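Local coordinates for topoisomerase IV subunit A (Escherichia coli, PDB 1ZVT), which forms part of the type II topoisomerase that decatenates DNA, its C-terminal domain probably binding DNA and helping to set substrate preference, at residues A[4-17]-A[61-74]. Numbering follows the deposited sequence.
Sequences VTIVLSQMGWVRSA and PITLPSARGQGEPL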
# COMPACT_ATOMS: atom_id res chain seq x y z
N VAL A 4 3.49 21.40 -1.61
CA VAL A 4 4.78 20.72 -1.56
C VAL A 4 4.67 19.35 -2.21
O VAL A 4 3.56 18.77 -2.26
CB VAL A 4 5.31 20.53 -0.10
CG1 VAL A 4 5.59 21.89 0.55
CG2 VAL A 4 4.34 19.72 0.74
N THR A 5 5.82 18.84 -2.64
CA THR A 5 5.95 17.44 -3.08
C THR A 5 7.01 16.80 -2.22
O THR A 5 8.12 17.33 -2.11
CB THR A 5 6.37 17.35 -4.55
OG1 THR A 5 5.35 17.96 -5.34
CG2 THR A 5 6.54 15.89 -4.99
N ILE A 6 6.68 15.67 -1.61
CA ILE A 6 7.68 14.94 -0.83
C ILE A 6 8.23 13.82 -1.71
O ILE A 6 7.46 13.09 -2.33
CB ILE A 6 7.08 14.32 0.46
CG1 ILE A 6 6.19 15.33 1.22
CG2 ILE A 6 8.21 13.73 1.31
CD1 ILE A 6 6.88 16.66 1.58
N VAL A 7 9.55 13.72 -1.77
CA VAL A 7 10.23 12.77 -2.66
C VAL A 7 11.05 11.80 -1.83
O VAL A 7 11.85 12.21 -0.99
CB VAL A 7 11.16 13.51 -3.65
CG1 VAL A 7 11.89 12.50 -4.61
CG2 VAL A 7 10.36 14.58 -4.44
N LEU A 8 10.80 10.51 -2.07
CA LEU A 8 11.47 9.40 -1.37
C LEU A 8 12.39 8.70 -2.33
O LEU A 8 12.01 8.40 -3.48
CB LEU A 8 10.40 8.41 -0.89
CG LEU A 8 10.89 7.11 -0.24
CD1 LEU A 8 11.64 7.41 1.08
CD2 LEU A 8 9.70 6.15 -0.02
N SER A 9 13.60 8.42 -1.88
CA SER A 9 14.57 7.73 -2.72
C SER A 9 14.68 6.25 -2.36
O SER A 9 14.19 5.81 -1.30
CB SER A 9 15.94 8.40 -2.62
OG SER A 9 16.56 8.06 -1.39
N GLN A 10 15.34 5.48 -3.24
CA GLN A 10 15.50 4.03 -3.04
C GLN A 10 16.20 3.71 -1.72
O GLN A 10 15.86 2.73 -1.05
CB GLN A 10 16.32 3.45 -4.20
CG GLN A 10 15.56 3.38 -5.52
CD GLN A 10 14.30 2.53 -5.44
OE1 GLN A 10 14.22 1.56 -4.66
NE2 GLN A 10 13.30 2.90 -6.23
N MET A 11 17.15 4.58 -1.35
CA MET A 11 17.93 4.40 -0.12
C MET A 11 17.25 4.97 1.13
O MET A 11 17.82 4.91 2.22
CB MET A 11 19.30 5.03 -0.28
CG MET A 11 20.19 4.37 -1.34
SD MET A 11 20.50 2.65 -0.96
CE MET A 11 19.45 1.79 -2.13
N GLY A 12 16.04 5.51 0.97
CA GLY A 12 15.28 5.98 2.14
C GLY A 12 15.62 7.40 2.56
O GLY A 12 15.47 7.74 3.74
N TRP A 13 16.02 8.22 1.60
CA TRP A 13 16.29 9.63 1.84
C TRP A 13 15.13 10.43 1.32
O TRP A 13 14.50 10.06 0.31
CB TRP A 13 17.58 10.05 1.13
CG TRP A 13 18.81 9.53 1.82
CD1 TRP A 13 18.99 8.27 2.31
CD2 TRP A 13 20.00 10.26 2.11
NE1 TRP A 13 20.24 8.16 2.88
CE2 TRP A 13 20.88 9.37 2.78
CE3 TRP A 13 20.41 11.58 1.88
CZ2 TRP A 13 22.15 9.76 3.21
CZ3 TRP A 13 21.69 11.97 2.31
CH2 TRP A 13 22.54 11.06 2.97
N VAL A 14 14.82 11.52 2.01
CA VAL A 14 13.63 12.31 1.67
C VAL A 14 13.94 13.79 1.54
O VAL A 14 14.90 14.28 2.12
CB VAL A 14 12.50 12.15 2.71
CG1 VAL A 14 11.87 10.78 2.58
CG2 VAL A 14 13.01 12.37 4.16
N ARG A 15 13.08 14.50 0.81
CA ARG A 15 13.11 15.95 0.78
C ARG A 15 11.71 16.46 0.46
O ARG A 15 10.86 15.69 0.01
CB ARG A 15 14.12 16.45 -0.23
CG ARG A 15 13.66 16.34 -1.67
CD ARG A 15 14.84 16.42 -2.60
NE ARG A 15 15.47 15.13 -2.85
CZ ARG A 15 16.56 14.97 -3.60
NH1 ARG A 15 17.16 16.02 -4.17
NH2 ARG A 15 17.06 13.77 -3.80
N SER A 16 11.49 17.75 0.70
CA SER A 16 10.19 18.39 0.45
C SER A 16 10.43 19.51 -0.55
O SER A 16 11.08 20.51 -0.22
CB SER A 16 9.61 18.96 1.76
OG SER A 16 8.37 19.62 1.54
N ALA A 17 9.92 19.35 -1.76
CA ALA A 17 10.12 20.34 -2.82
C ALA A 17 8.93 21.28 -2.85
O ALA A 17 7.80 20.86 -2.63
CB ALA A 17 10.28 19.65 -4.16
N PRO A 61 6.40 18.34 6.97
CA PRO A 61 7.24 18.74 5.82
C PRO A 61 8.18 19.93 6.10
O PRO A 61 9.23 20.01 5.48
CB PRO A 61 6.22 19.12 4.74
CG PRO A 61 4.99 18.29 5.10
CD PRO A 61 4.96 18.31 6.61
N ILE A 62 7.84 20.80 7.06
CA ILE A 62 8.70 21.98 7.30
C ILE A 62 10.08 21.61 7.86
O ILE A 62 11.03 22.43 7.84
CB ILE A 62 7.99 23.06 8.15
CG1 ILE A 62 7.57 22.51 9.51
CG2 ILE A 62 6.77 23.61 7.39
CD1 ILE A 62 8.61 22.54 10.57
N THR A 63 10.18 20.38 8.36
CA THR A 63 11.43 19.88 8.94
C THR A 63 12.32 19.18 7.90
O THR A 63 13.42 18.72 8.22
CB THR A 63 11.15 18.88 10.08
OG1 THR A 63 10.55 17.70 9.54
CG2 THR A 63 10.24 19.46 11.15
N LEU A 64 11.84 19.09 6.65
CA LEU A 64 12.58 18.38 5.61
C LEU A 64 13.37 19.35 4.72
O LEU A 64 12.95 20.51 4.55
CB LEU A 64 11.62 17.54 4.75
CG LEU A 64 10.91 16.40 5.48
CD1 LEU A 64 9.94 15.70 4.54
CD2 LEU A 64 11.93 15.43 6.06
N PRO A 65 14.50 18.90 4.14
CA PRO A 65 15.30 19.74 3.24
C PRO A 65 14.58 19.98 1.91
O PRO A 65 13.68 19.23 1.54
CB PRO A 65 16.59 18.92 3.06
CG PRO A 65 16.17 17.50 3.26
CD PRO A 65 15.08 17.55 4.31
N SER A 66 15.00 21.02 1.18
CA SER A 66 14.35 21.36 -0.08
C SER A 66 14.82 20.50 -1.26
O SER A 66 15.65 19.60 -1.09
CB SER A 66 14.58 22.84 -0.40
OG SER A 66 15.87 23.01 -0.96
N ALA A 67 14.33 20.81 -2.46
CA ALA A 67 14.64 20.03 -3.67
C ALA A 67 16.13 19.99 -3.98
O ALA A 67 16.64 18.98 -4.45
CB ALA A 67 13.88 20.59 -4.87
N ARG A 68 16.80 21.10 -3.71
CA ARG A 68 18.25 21.19 -3.86
C ARG A 68 18.95 20.38 -2.78
O ARG A 68 18.56 20.38 -1.61
CB ARG A 68 18.69 22.66 -3.82
CG ARG A 68 18.09 23.47 -4.95
CD ARG A 68 17.98 24.95 -4.62
NE ARG A 68 17.48 25.68 -5.78
CZ ARG A 68 18.23 26.46 -6.56
NH1 ARG A 68 19.52 26.65 -6.30
NH2 ARG A 68 17.68 27.07 -7.60
N GLY A 69 19.99 19.68 -3.18
CA GLY A 69 20.65 18.78 -2.26
C GLY A 69 20.15 17.39 -2.57
O GLY A 69 19.51 17.18 -3.61
N GLN A 70 20.46 16.44 -1.70
CA GLN A 70 20.26 15.03 -1.99
C GLN A 70 19.29 14.42 -0.98
O GLN A 70 19.11 13.21 -0.90
CB GLN A 70 21.61 14.29 -2.02
CG GLN A 70 22.44 14.65 -3.26
CD GLN A 70 23.92 14.27 -3.17
OE1 GLN A 70 24.51 14.18 -2.08
NE2 GLN A 70 24.54 14.05 -4.32
N GLY A 71 18.63 15.31 -0.24
CA GLY A 71 17.71 14.91 0.81
C GLY A 71 18.43 14.59 2.11
O GLY A 71 19.61 14.91 2.28
N GLU A 72 17.71 13.96 3.02
CA GLU A 72 18.28 13.52 4.29
C GLU A 72 17.70 12.14 4.64
O GLU A 72 16.56 11.86 4.29
CB GLU A 72 18.02 14.57 5.38
CG GLU A 72 16.63 14.62 5.93
CD GLU A 72 16.52 15.54 7.13
OE1 GLU A 72 17.05 16.70 7.04
OE2 GLU A 72 15.90 15.08 8.15
N PRO A 73 18.48 11.27 5.32
CA PRO A 73 18.02 9.91 5.57
C PRO A 73 16.84 9.83 6.54
O PRO A 73 16.83 10.50 7.57
CB PRO A 73 19.25 9.22 6.19
CG PRO A 73 20.04 10.35 6.80
CD PRO A 73 19.83 11.52 5.88
N LEU A 74 15.84 9.01 6.21
CA LEU A 74 14.75 8.77 7.17
C LEU A 74 15.22 8.18 8.50
O LEU A 74 14.58 8.40 9.53
CB LEU A 74 13.67 7.88 6.57
CG LEU A 74 12.82 8.66 5.59
CD1 LEU A 74 11.95 7.66 4.80
CD2 LEU A 74 11.95 9.68 6.35
O HOH W 1 16.90 11.54 -1.63
O HOH W 2 8.65 21.97 3.02
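Val14 and Glu72 form an antiparallel hydrogen-bonded pair: Val14 N gives to Glu72 O at 2.9 Å, and Glu72 N returns a bond to Val14 O. Two residues on, Leu74 N reaches Gly12 O at 2.8 Å, nearly straight at the hydrogen (169°). Beyond the Val14-Glu72 pair the chain of 61-74 leaves the sheet as a loop, yet Ser16 N still finds an acceptor in Pro65 O, 2.8 Å off.

Arg15 reaches into the loop of 65-71. Its chain bends at chi3 (87°), and NH1 bonds Ala67 O, which lies in the guanidinium plane, at 3.0 Å. Gly71 N sits over one face of the group. NH2 is held by Asn28 O and by a water that passes a hydrogen on to Gln70 O, while Tyr29 adds a cation-pi contact; the arginine thus ties several loop carbonyls together. A second water links Ser16 OG to Pro61 O.

Next to Val14, the Trp13 indole lies flat against Pro73, whose CD stands 3.7 Å from the centroid of the six-membered ring, almost on its normal, in a CH-pi contact. With an alanine here, Pro73 would probably lose the aromatic face its ring packs on, leaving a gap beside strand 72-73. Trp13 N is satisfied by Ser9 OG, itself bonded to Asp33.

On the other side of the sheet, Val14 CG2 meets Leu74 CD2 at 3.6 Å and Leu64 CD2 as well, and Leu74 CD1 packs across Leu8 CD1; Phe49 of the neighbouring sheet covers Val14 and Leu74. Through its backbone bonds to strand 13-18, short strand 72-73 forms an outermost strand of a four-stranded antiparallel blade, order 35-42, 3-9, 13-18, 72-73, as in the beta-pinwheel of gyrase-type C-terminal domains.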